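Local coordinates for protein toxin coregulated pilin (Vibrio cholerae, PDB 3HRV) that forms the major subunit of the toxin-coregulated pilus, a type IV pilus essential for bacterial aggregation and colonization of the host small intestine, at residues Gly48-Leu62 / Gly87-Phe101. Residues are numbered along the deposited sequence; the frame is centred on the assembly and turned at random.
Sequences GNYPATANANAATQL and GIFSFPRNSAANKAF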
loop_
_atom_site.group_PDB
_atom_site.type_symbol
_atom_site.label_atom_id
_atom_site.label_comp_id
_atom_site.label_asym_id
_atom_site.label_seq_id
_atom_site.Cartn_x
_atom_site.Cartn_y
_atom_site.Cartn_z
ATOM N N GLY A 48 13.894 -3.396 13.976
ATOM C CA GLY A 48 13.621 -4.746 13.519
ATOM C C GLY A 48 12.136 -5.042 13.444
ATOM O O GLY A 48 11.715 -5.961 12.743
ATOM N N ASN A 49 11.339 -4.263 14.169
ATOM C CA ASN A 49 9.892 -4.457 14.173
ATOM C C ASN A 49 9.115 -3.159 14.003
ATOM O O ASN A 49 9.544 -2.098 14.459
ATOM C CB ASN A 49 9.409 -5.082 15.418
ATOM C CG ASN A 49 9.398 -6.590 15.275
ATOM O OD1 ASN A 49 8.360 -7.190 15.003
ATOM N ND2 ASN A 49 10.558 -7.209 15.458
ATOM N N TYR A 50 7.966 -3.260 13.344
ATOM C CA TYR A 50 7.097 -2.113 13.115
ATOM C C TYR A 50 5.997 -2.105 14.180
ATOM O O TYR A 50 5.649 -3.154 14.721
ATOM C CB TYR A 50 6.510 -2.182 11.699
ATOM C CG TYR A 50 7.556 -1.977 10.624
ATOM C CD1 TYR A 50 8.227 -3.057 10.049
ATOM C CD2 TYR A 50 7.920 -0.693 10.226
ATOM C CE1 TYR A 50 9.236 -2.859 9.103
ATOM C CE2 TYR A 50 8.923 -0.482 9.290
ATOM C CZ TYR A 50 9.578 -1.565 8.729
ATOM O OH TYR A 50 10.568 -1.346 7.798
ATOM N N PRO A 51 5.428 -0.925 14.484
ATOM C CA PRO A 51 4.385 -0.748 15.506
ATOM C C PRO A 51 3.088 -1.569 15.109
ATOM O O PRO A 51 2.423 -1.598 14.080
ATOM C CB PRO A 51 3.930 0.698 15.304
ATOM C CG PRO A 51 5.080 1.342 14.660
ATOM C CD PRO A 51 5.576 0.307 13.695
ATOM N N ALA A 52 2.644 -2.264 16.240
ATOM C CA ALA A 52 1.430 -3.052 16.092
ATOM C C ALA A 52 0.220 -2.168 15.790
ATOM O O ALA A 52 0.039 -1.112 16.401
ATOM C CB ALA A 52 1.184 -3.867 17.356
ATOM N N THR A 53 -0.593 -2.607 14.832
ATOM C CA THR A 53 -1.807 -1.897 14.431
ATOM C C THR A 53 -2.917 -2.936 14.288
ATOM O O THR A 53 -3.008 -3.620 13.274
ATOM C CB THR A 53 -1.627 -1.178 13.077
ATOM O OG1 THR A 53 -1.204 -2.124 12.089
ATOM C CG2 THR A 53 -0.591 -0.065 13.189
ATOM N N ALA A 54 -3.766 -3.037 15.306
ATOM C CA ALA A 54 -4.847 -4.020 15.319
ATOM C C ALA A 54 -5.997 -3.773 14.349
ATOM O O ALA A 54 -6.579 -4.718 13.815
ATOM C CB ALA A 54 -5.397 -4.152 16.734
ATOM N N ASN A 55 -6.333 -2.510 14.124
ATOM C CA ASN A 55 -7.439 -2.189 13.233
ATOM C C ASN A 55 -7.183 -0.955 12.382
ATOM O O ASN A 55 -6.120 -0.338 12.464
ATOM C CB ASN A 55 -8.712 -1.993 14.056
ATOM C CG ASN A 55 -8.486 -1.114 15.269
ATOM O OD1 ASN A 55 -7.937 -0.020 15.161
ATOM N ND2 ASN A 55 -8.911 -1.591 16.434
ATOM N N ALA A 56 -8.172 -0.606 11.567
ATOM C CA ALA A 56 -8.084 0.551 10.687
ATOM C C ALA A 56 -7.827 1.823 11.482
ATOM O O ALA A 56 -7.079 2.697 11.046
ATOM C CB ALA A 56 -9.372 0.690 9.889
ATOM N N ASN A 57 -8.454 1.924 12.650
ATOM C CA ASN A 57 -8.289 3.102 13.491
ATOM C C ASN A 57 -6.833 3.238 13.932
ATOM O O ASN A 57 -6.267 4.330 13.902
ATOM C CB ASN A 57 -9.216 3.012 14.707
ATOM C CG ASN A 57 -10.550 3.693 14.475
ATOM O OD1 ASN A 57 -10.866 4.097 13.355
ATOM N ND2 ASN A 57 -11.348 3.809 15.532
ATOM N N ALA A 58 -6.207 2.131 14.424
ATOM C CA ALA A 58 -4.815 2.135 14.859
ATOM C C ALA A 58 -3.908 2.513 13.694
ATOM O O ALA A 58 -2.902 3.196 13.877
ATOM C CB ALA A 58 -4.428 0.760 15.394
ATOM N N ALA A 59 -4.288 2.055 12.400
ATOM C CA ALA A 59 -3.498 2.347 11.208
ATOM C C ALA A 59 -3.534 3.836 10.876
ATOM O O ALA A 59 -2.525 4.417 10.467
ATOM C CB ALA A 59 -4.014 1.525 10.026
ATOM N N THR A 60 -4.659 4.532 10.967
ATOM C CA THR A 60 -4.782 5.948 10.657
ATOM C C THR A 60 -4.179 6.764 11.796
ATOM O O THR A 60 -3.513 7.774 11.562
ATOM C CB THR A 60 -6.259 6.340 10.462
ATOM O OG1 THR A 60 -6.980 6.053 11.665
ATOM C CG2 THR A 60 -6.877 5.564 9.306
ATOM N N GLN A 61 -4.174 6.203 13.080
ATOM C CA GLN A 61 -3.491 6.871 14.181
ATOM C C GLN A 61 -1.979 6.867 13.968
ATOM O O GLN A 61 -1.298 7.836 14.296
ATOM C CB GLN A 61 -3.828 6.184 15.503
ATOM C CG GLN A 61 -5.128 6.659 16.130
ATOM C CD GLN A 61 -5.863 5.538 16.830
ATOM O OE1 GLN A 61 -5.271 4.522 17.192
ATOM N NE2 GLN A 61 -7.161 5.716 17.024
ATOM N N LEU A 62 -1.451 5.774 13.426
ATOM C CA LEU A 62 -0.018 5.691 13.179
ATOM C C LEU A 62 0.379 6.743 12.147
ATOM O O LEU A 62 1.386 7.435 12.306
ATOM C CB LEU A 62 0.356 4.286 12.694
ATOM C CG LEU A 62 1.816 4.035 12.299
ATOM C CD1 LEU A 62 2.757 4.484 13.413
ATOM C CD2 LEU A 62 1.994 2.547 12.009
ATOM N N GLY A 87 -3.831 4.930 5.815
ATOM C CA GLY A 87 -3.594 4.115 6.987
ATOM C C GLY A 87 -2.253 3.429 6.841
ATOM O O GLY A 87 -1.774 3.234 5.725
ATOM N N ILE A 88 -1.626 3.094 7.963
ATOM C CA ILE A 88 -0.356 2.384 7.924
ATOM C C ILE A 88 -0.518 1.164 8.814
ATOM O O ILE A 88 -0.697 1.290 10.027
ATOM C CB ILE A 88 0.817 3.241 8.445
ATOM C CG1 ILE A 88 0.932 4.526 7.617
ATOM C CG2 ILE A 88 2.123 2.446 8.349
ATOM C CD1 ILE A 88 1.986 5.486 8.128
ATOM N N PHE A 89 -0.487 -0.012 8.194
ATOM C CA PHE A 89 -0.631 -1.274 8.908
ATOM C C PHE A 89 0.693 -2.001 9.023
ATOM O O PHE A 89 1.458 -2.074 8.063
ATOM C CB PHE A 89 -1.580 -2.227 8.175
ATOM C CG PHE A 89 -3.037 -1.934 8.369
ATOM C CD1 PHE A 89 -3.710 -1.077 7.505
ATOM C CD2 PHE A 89 -3.746 -2.551 9.392
ATOM C CE1 PHE A 89 -5.077 -0.843 7.659
ATOM C CE2 PHE A 89 -5.110 -2.324 9.554
ATOM C CZ PHE A 89 -5.777 -1.470 8.685
ATOM N N SER A 90 0.961 -2.547 10.199
ATOM C CA SER A 90 2.160 -3.338 10.383
ATOM C C SER A 90 1.637 -4.758 10.194
ATOM O O SER A 90 0.567 -5.094 10.702
ATOM C CB SER A 90 2.710 -3.164 11.798
ATOM O OG SER A 90 3.392 -1.932 11.928
ATOM N N PHE A 91 2.346 -5.582 9.430
ATOM C CA PHE A 91 1.886 -6.950 9.236
ATOM C C PHE A 91 3.044 -7.942 9.208
ATOM O O PHE A 91 4.208 -7.552 9.204
ATOM C CB PHE A 91 0.963 -7.056 7.996
ATOM C CG PHE A 91 1.645 -6.863 6.668
ATOM C CD1 PHE A 91 1.603 -7.877 5.713
ATOM C CD2 PHE A 91 2.255 -5.658 6.333
ATOM C CE1 PHE A 91 2.153 -7.698 4.446
ATOM C CE2 PHE A 91 2.810 -5.470 5.064
ATOM C CZ PHE A 91 2.757 -6.492 4.119
ATOM N N PRO A 92 2.742 -9.248 9.214
ATOM C CA PRO A 92 3.814 -10.243 9.208
ATOM C C PRO A 92 4.656 -10.432 7.959
ATOM O O PRO A 92 4.241 -10.118 6.846
ATOM C CB PRO A 92 3.087 -11.526 9.603
ATOM C CG PRO A 92 1.748 -11.340 9.011
ATOM C CD PRO A 92 1.422 -9.896 9.317
ATOM N N ARG A 93 5.865 -10.943 8.174
ATOM C CA ARG A 93 6.784 -11.245 7.090
ATOM C C ARG A 93 7.404 -12.590 7.425
ATOM O O ARG A 93 8.086 -12.734 8.439
ATOM C CB ARG A 93 7.888 -10.196 6.954
ATOM C CG ARG A 93 8.892 -10.574 5.873
ATOM C CD ARG A 93 10.000 -9.559 5.676
ATOM N NE ARG A 93 10.962 -10.041 4.686
ATOM C CZ ARG A 93 11.972 -9.324 4.203
ATOM N NH1 ARG A 93 12.162 -8.079 4.611
ATOM N NH2 ARG A 93 12.801 -9.861 3.317
ATOM N N ASN A 94 7.148 -13.578 6.578
ATOM C CA ASN A 94 7.674 -14.918 6.792
ATOM C C ASN A 94 7.155 -15.459 8.123
ATOM O O ASN A 94 7.883 -16.109 8.871
ATOM C CB ASN A 94 9.205 -14.886 6.784
ATOM C CG ASN A 94 9.812 -16.226 6.431
ATOM O OD1 ASN A 94 9.229 -17.000 5.673
ATOM N ND2 ASN A 94 10.987 -16.508 6.981
ATOM N N SER A 95 5.885 -15.165 8.402
ATOM C CA SER A 95 5.198 -15.608 9.614
ATOM C C SER A 95 5.546 -14.854 10.896
ATOM O O SER A 95 4.916 -15.071 11.932
ATOM C CB SER A 95 5.421 -17.108 9.827
ATOM O OG SER A 95 4.406 -17.856 9.179
ATOM N N ALA A 96 6.540 -13.976 10.834
ATOM C CA ALA A 96 6.933 -13.197 12.005
ATOM C C ALA A 96 6.074 -11.938 12.034
ATOM O O ALA A 96 6.047 -11.182 11.069
ATOM C CB ALA A 96 8.407 -12.828 11.921
ATOM N N ALA A 97 5.377 -11.717 13.144
ATOM C CA ALA A 97 4.497 -10.562 13.282
ATOM C C ALA A 97 5.189 -9.203 13.225
ATOM O O ALA A 97 6.298 -9.028 13.730
ATOM C CB ALA A 97 3.701 -10.672 14.579
ATOM N N ASN A 98 4.507 -8.249 12.597
ATOM C CA ASN A 98 4.974 -6.871 12.474
ATOM C C ASN A 98 6.389 -6.682 11.942
ATOM O O ASN A 98 7.132 -5.813 12.412
ATOM C CB ASN A 98 4.825 -6.177 13.827
ATOM C CG ASN A 98 3.429 -6.318 14.390
ATOM O OD1 ASN A 98 2.442 -6.092 13.689
ATOM N ND2 ASN A 98 3.334 -6.703 15.659
ATOM N N LYS A 99 6.753 -7.482 10.947
ATOM C CA LYS A 99 8.074 -7.391 10.344
ATOM C C LYS A 99 8.019 -6.610 9.034
ATOM O O LYS A 99 9.025 -6.468 8.338
ATOM C CB LYS A 99 8.639 -8.791 10.098
ATOM C CG LYS A 99 9.081 -9.515 11.360
ATOM C CD LYS A 99 10.255 -8.811 12.016
ATOM C CE LYS A 99 10.860 -9.665 13.119
ATOM N NZ LYS A 99 11.676 -8.855 14.062
ATOM N N ALA A 100 6.833 -6.114 8.701
ATOM C CA ALA A 100 6.635 -5.327 7.486
ATOM C C ALA A 100 5.501 -4.343 7.737
ATOM O O ALA A 100 4.813 -4.424 8.750
ATOM C CB ALA A 100 6.284 -6.242 6.310
ATOM N N PHE A 101 5.316 -3.400 6.819
ATOM C CA PHE A 101 4.239 -2.429 6.957
ATOM C C PHE A 101 3.646 -2.153 5.591
ATOM O O PHE A 101 4.292 -2.366 4.571
ATOM C CB PHE A 101 4.756 -1.118 7.570
ATOM C CG PHE A 101 5.635 -0.319 6.649
ATOM C CD1 PHE A 101 5.092 0.669 5.832
ATOM C CD2 PHE A 101 7.002 -0.571 6.577
ATOM C CE1 PHE A 101 5.897 1.393 4.958
ATOM C CE2 PHE A 101 7.820 0.147 5.706
ATOM C CZ PHE A 101 7.266 1.131 4.893
HETATM O O HOH W 1 11.499 -6.739 9.461
HETATM O O HOH W 2 0.018 -5.016 13.388
#
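Tyr50 and Phe101 bring their rings together obliquely, centroids 5.0 Å apart and planes at 49°, where the loop after helix 24-44 meets the antiparallel sheet of this type IV pilin. Phe101 CD2 lies over one face of the Tyr50 ring, offset toward its rim, and comes within 3.3 Å of Tyr50 CE2. With CG anti to the carbonyl carbon (chi1 -68°), the tyrosine ring reaches past the start of strand 100-108; its hydroxyl is hydrogen-bonded to Ser192 O at the chain's C-terminus, while Met40 and Thr41 of helix 24-44 also touch Phe101.

The tyrosine backbone is held as well: Tyr50 N donates to Asn98 O over 2.8 Å, almost straight. Farther along, Ser90 N gives its hydrogen to Thr53 OG1 at 2.9 Å, the threonine hydroxyl lying between its own backbone N and carbonyl carbon, while Thr53 CG2 sits near Ile88 O. A water accepts from Thr53 N and lies 2.7 Å from both Ser90 O and Asn98 OD1, within reach of loop, strand and the type II turn from Ala96 to Lys99; its two protons cannot serve every acceptor near it.

Helix 56-62 then crosses edge strand 87-93 at 111°, with a closest axis approach of 5.4 Å. Ala59 makes the junction twice. Its O accepts from Ile88 N, and its CB stands over the centre of the Phe89 ring, 3.6 Å from the centroid, a CH-pi contact. Beside it, the Leu62 and Ile88 side chains cross at about a right angle, Leu62 CD2 meeting Ile88 CG2, while Val36 of helix 24-44 also touches Ile88. The helix start is fixed by its N-cap: Asn55 OD1 accepts from Ala58 N at 2.9 Å, the donor nearly in line with the side-chain carbonyl.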